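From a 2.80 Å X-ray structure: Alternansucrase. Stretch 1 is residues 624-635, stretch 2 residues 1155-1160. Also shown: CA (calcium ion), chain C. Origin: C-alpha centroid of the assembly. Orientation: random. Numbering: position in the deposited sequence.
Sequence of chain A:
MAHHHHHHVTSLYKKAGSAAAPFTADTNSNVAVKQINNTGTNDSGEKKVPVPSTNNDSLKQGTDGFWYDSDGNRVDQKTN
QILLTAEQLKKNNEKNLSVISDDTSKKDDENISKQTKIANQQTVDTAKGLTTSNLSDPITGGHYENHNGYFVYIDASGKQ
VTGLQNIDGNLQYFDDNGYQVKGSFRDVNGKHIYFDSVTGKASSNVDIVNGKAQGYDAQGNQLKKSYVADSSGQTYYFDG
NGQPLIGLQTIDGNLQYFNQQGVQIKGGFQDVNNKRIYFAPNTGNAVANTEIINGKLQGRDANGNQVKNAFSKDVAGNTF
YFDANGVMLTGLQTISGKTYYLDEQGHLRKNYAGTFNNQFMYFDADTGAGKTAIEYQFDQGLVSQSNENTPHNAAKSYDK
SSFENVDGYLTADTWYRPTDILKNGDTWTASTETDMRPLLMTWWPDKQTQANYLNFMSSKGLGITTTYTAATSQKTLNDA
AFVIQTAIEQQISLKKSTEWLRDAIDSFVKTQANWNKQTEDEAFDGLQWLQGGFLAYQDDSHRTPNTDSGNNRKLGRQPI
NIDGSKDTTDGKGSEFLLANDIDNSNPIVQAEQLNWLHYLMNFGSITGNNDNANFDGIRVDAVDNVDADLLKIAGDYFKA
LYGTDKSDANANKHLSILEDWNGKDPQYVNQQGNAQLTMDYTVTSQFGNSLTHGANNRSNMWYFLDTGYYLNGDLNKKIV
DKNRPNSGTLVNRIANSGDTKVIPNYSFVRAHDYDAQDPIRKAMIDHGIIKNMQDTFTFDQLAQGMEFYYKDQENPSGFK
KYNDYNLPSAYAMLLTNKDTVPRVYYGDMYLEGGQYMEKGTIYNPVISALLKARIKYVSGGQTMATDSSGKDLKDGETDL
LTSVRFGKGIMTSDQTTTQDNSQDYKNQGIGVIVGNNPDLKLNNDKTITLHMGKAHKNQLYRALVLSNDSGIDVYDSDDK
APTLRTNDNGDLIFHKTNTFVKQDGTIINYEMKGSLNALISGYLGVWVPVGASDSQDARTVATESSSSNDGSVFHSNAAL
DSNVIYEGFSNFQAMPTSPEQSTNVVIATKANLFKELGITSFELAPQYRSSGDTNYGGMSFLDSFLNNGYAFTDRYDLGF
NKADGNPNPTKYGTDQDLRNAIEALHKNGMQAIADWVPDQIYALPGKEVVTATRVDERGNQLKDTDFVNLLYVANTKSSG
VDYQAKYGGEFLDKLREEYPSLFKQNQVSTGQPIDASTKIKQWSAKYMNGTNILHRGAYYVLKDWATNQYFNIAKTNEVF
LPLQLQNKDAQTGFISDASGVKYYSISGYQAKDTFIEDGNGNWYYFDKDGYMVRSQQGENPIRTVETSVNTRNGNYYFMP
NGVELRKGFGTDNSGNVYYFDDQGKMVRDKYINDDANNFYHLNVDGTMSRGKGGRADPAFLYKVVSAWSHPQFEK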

# COMPACT_ATOMS: atom_id res chain seq x y z
N ASP A 624 6.88 -10.04 10.58
CA ASP A 624 5.57 -10.61 10.35
C ASP A 624 5.34 -11.07 8.91
O ASP A 624 4.33 -11.72 8.62
CB ASP A 624 4.52 -9.62 10.80
CG ASP A 624 4.53 -9.39 12.32
OD1 ASP A 624 5.06 -10.25 13.07
OD2 ASP A 624 3.97 -8.35 12.78
N ASN A 625 6.27 -10.75 8.01
CA ASN A 625 6.15 -11.10 6.59
C ASN A 625 7.03 -12.29 6.15
O ASN A 625 7.19 -12.52 4.95
CB ASN A 625 6.51 -9.90 5.76
CG ASN A 625 5.92 -8.64 6.31
OD1 ASN A 625 6.52 -7.99 7.15
ND2 ASN A 625 4.76 -8.25 5.79
N VAL A 626 7.60 -13.01 7.12
CA VAL A 626 8.49 -14.14 6.89
C VAL A 626 8.20 -15.28 7.87
O VAL A 626 7.35 -15.16 8.76
CB VAL A 626 9.97 -13.74 7.02
CG1 VAL A 626 10.31 -12.60 6.07
CG2 VAL A 626 10.34 -13.40 8.46
N ASP A 627 8.88 -16.41 7.68
CA ASP A 627 8.74 -17.59 8.55
C ASP A 627 9.46 -17.35 9.87
O ASP A 627 10.67 -17.09 9.90
CB ASP A 627 9.28 -18.85 7.86
CG ASP A 627 8.88 -20.14 8.57
OD1 ASP A 627 9.03 -20.26 9.80
OD2 ASP A 627 8.44 -21.07 7.88
N ALA A 628 8.72 -17.43 10.96
CA ALA A 628 9.24 -17.06 12.27
C ALA A 628 10.39 -17.95 12.78
O ALA A 628 11.03 -17.63 13.78
CB ALA A 628 8.10 -17.03 13.27
N ASP A 629 10.64 -19.08 12.12
CA ASP A 629 11.83 -19.88 12.40
C ASP A 629 13.11 -19.06 12.36
O ASP A 629 14.06 -19.36 13.08
CB ASP A 629 11.97 -21.01 11.39
CG ASP A 629 10.99 -22.16 11.61
OD1 ASP A 629 10.44 -22.30 12.74
OD2 ASP A 629 10.79 -22.93 10.65
N LEU A 630 13.15 -18.04 11.52
CA LEU A 630 14.33 -17.22 11.39
C LEU A 630 14.74 -16.57 12.70
O LEU A 630 15.92 -16.28 12.90
CB LEU A 630 14.15 -16.15 10.30
CG LEU A 630 14.04 -16.62 8.86
CD1 LEU A 630 14.02 -15.43 7.92
CD2 LEU A 630 15.17 -17.57 8.49
N LEU A 631 13.78 -16.30 13.57
CA LEU A 631 14.10 -15.69 14.85
C LEU A 631 14.88 -16.67 15.72
O LEU A 631 15.86 -16.28 16.38
CB LEU A 631 12.83 -15.24 15.58
CG LEU A 631 11.89 -14.27 14.86
CD1 LEU A 631 10.81 -13.78 15.79
CD2 LEU A 631 12.64 -13.09 14.29
N LYS A 632 14.44 -17.93 15.71
CA LYS A 632 15.10 -19.01 16.46
C LYS A 632 16.48 -19.30 15.90
O LYS A 632 17.44 -19.47 16.66
CB LYS A 632 14.26 -20.28 16.39
CG LYS A 632 14.62 -21.30 17.43
CD LYS A 632 14.27 -22.71 16.99
CE LYS A 632 14.32 -23.69 18.15
NZ LYS A 632 15.64 -23.75 18.84
N ILE A 633 16.60 -19.32 14.57
CA ILE A 633 17.88 -19.55 13.91
C ILE A 633 18.88 -18.47 14.30
O ILE A 633 20.02 -18.77 14.65
CB ILE A 633 17.73 -19.60 12.38
CG1 ILE A 633 16.94 -20.85 11.97
CG2 ILE A 633 19.10 -19.60 11.68
CD1 ILE A 633 16.26 -20.71 10.62
N ALA A 634 18.44 -17.23 14.23
CA ALA A 634 19.27 -16.09 14.64
C ALA A 634 19.61 -16.15 16.13
O ALA A 634 20.76 -15.96 16.52
CB ALA A 634 18.53 -14.80 14.33
N GLY A 635 18.61 -16.38 16.98
CA GLY A 635 18.83 -16.42 18.41
C GLY A 635 19.85 -17.47 18.81
O GLY A 635 20.81 -17.19 19.57
N ASP A 1155 21.34 -4.49 9.37
CA ASP A 1155 19.94 -4.71 8.98
C ASP A 1155 19.84 -6.04 8.23
O ASP A 1155 20.32 -6.16 7.12
CB ASP A 1155 19.41 -3.55 8.12
CG ASP A 1155 17.97 -3.17 8.47
OD1 ASP A 1155 17.17 -4.06 8.79
OD2 ASP A 1155 17.62 -1.98 8.43
N TRP A 1156 19.23 -7.03 8.87
CA TRP A 1156 19.04 -8.36 8.28
C TRP A 1156 17.69 -8.40 7.56
O TRP A 1156 16.62 -8.29 8.19
CB TRP A 1156 19.09 -9.40 9.39
CG TRP A 1156 19.30 -10.81 9.01
CD1 TRP A 1156 20.20 -11.27 8.10
CD2 TRP A 1156 18.65 -11.96 9.57
NE1 TRP A 1156 20.14 -12.65 8.05
CE2 TRP A 1156 19.20 -13.10 8.94
CE3 TRP A 1156 17.67 -12.15 10.54
CZ2 TRP A 1156 18.81 -14.40 9.26
CZ3 TRP A 1156 17.28 -13.46 10.86
CH2 TRP A 1156 17.84 -14.56 10.22
N VAL A 1157 17.74 -8.56 6.24
CA VAL A 1157 16.57 -8.39 5.37
C VAL A 1157 16.26 -9.66 4.59
O VAL A 1157 16.46 -9.72 3.41
CB VAL A 1157 16.80 -7.20 4.40
CG1 VAL A 1157 15.57 -6.95 3.55
CG2 VAL A 1157 17.14 -5.96 5.20
N PRO A 1158 15.75 -10.68 5.27
CA PRO A 1158 15.51 -11.97 4.63
C PRO A 1158 14.23 -12.13 3.79
O PRO A 1158 14.11 -13.13 3.09
CB PRO A 1158 15.46 -12.92 5.83
CG PRO A 1158 14.90 -12.10 6.92
CD PRO A 1158 15.48 -10.74 6.71
N ASP A 1159 13.29 -11.18 3.87
CA ASP A 1159 11.99 -11.35 3.21
C ASP A 1159 12.04 -11.34 1.68
O ASP A 1159 11.31 -12.10 1.04
CB ASP A 1159 10.98 -10.31 3.68
CG ASP A 1159 9.61 -10.48 3.00
OD1 ASP A 1159 8.94 -11.50 3.19
OD2 ASP A 1159 9.22 -9.57 2.23
N GLN A 1160 12.86 -10.48 1.07
CA GLN A 1160 12.82 -10.35 -0.39
C GLN A 1160 14.13 -9.94 -1.04
O GLN A 1160 15.09 -9.57 -0.38
CB GLN A 1160 11.69 -9.38 -0.83
CG GLN A 1160 11.96 -7.90 -0.67
CD GLN A 1160 11.97 -7.42 0.77
OE1 GLN A 1160 11.08 -7.80 1.56
NE2 GLN A 1160 12.94 -6.58 1.13
CA CA C . 7.56 -13.14 2.78
O HOH W 1 9.77 -13.99 2.76

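Stretch 1 runs from a short loop into a helix that continues past Gly-635; stretch 2 leaves a strand at Trp-1156 and continues as a loop through Val-1157, Pro-1158 and Asp-1159. The backbones are nearest at the loop end, where the CA atoms of Val-626 and Asp-1159 lie 5.8 Å apart, and they diverge toward the helix, where the CA atoms of Ala-634 and Trp-1156 are 10.0 Å apart. The widening gap is filled by side chains, chiefly the indole. The stretches are more than 500 residues apart in sequence, and no hydrogen bond crosses between them; a calcium ion and apolar packing join them.

The turn into the helix is organized by Asp-627, whose carboxylate atom OD1 accepts a capping bond from Asp-629 N (3.1 Å, nearly straight at 167°), while its carbonyl O accepts from Leu-630 N at 3.1 Å. Farther along, Ala-634 N donates to Leu-630 O at 3.0 Å, and this one-turn spacing places both side chains toward stretch 2.

At the loop end the calcium ion is bound by Asn-625 O at 2.3 Å and by Asp-1159 OD1 at 2.2 Å. These two oxygens, Asn-625 O and Asp-1159 OD1, approach to 2.7 Å because they share the cation, which offsets their repulsion. Asn-625 thus contributes its backbone, whereas Asp-1159, with chi1 in t, extends a charged carboxylate to the metal. Water 1 lies 2.4 Å from the calcium ion CA and donates to Asp-1159 O at 3.0 Å, so Asp-1159 serves the site both directly and through water. Three further ligand atoms come from elsewhere in the structure.

Beside the ion, Val-626 points toward stretch 2 and brings CG1 within 3.4 Å of Asp-1159 OD1, a compact branched side chain packed against the carboxylate. Leu-630, m at chi1 and t at chi2, then spans two partners: its CD1 meets Pro-1158 CB at 3.6 Å, and its CB lies 4.0 Å from Trp-1156 CH2. The pyrrolidine ring of Pro-1158 offers a rigid apolar surface to the leucine methyl. Trp-1156, with chi1 in t, reaches across to the helix and has the most area covered in this contact; Leu-630 O sits at the ring edge, near its plane, 3.7 Å from Trp-1156 CH2. One turn on, Ala-634 CB is 3.9 Å from Trp-1156 CZ3, its small methyl letting the broad ring come close to the helix. Altogether 305 Å² is buried, summed over both sides.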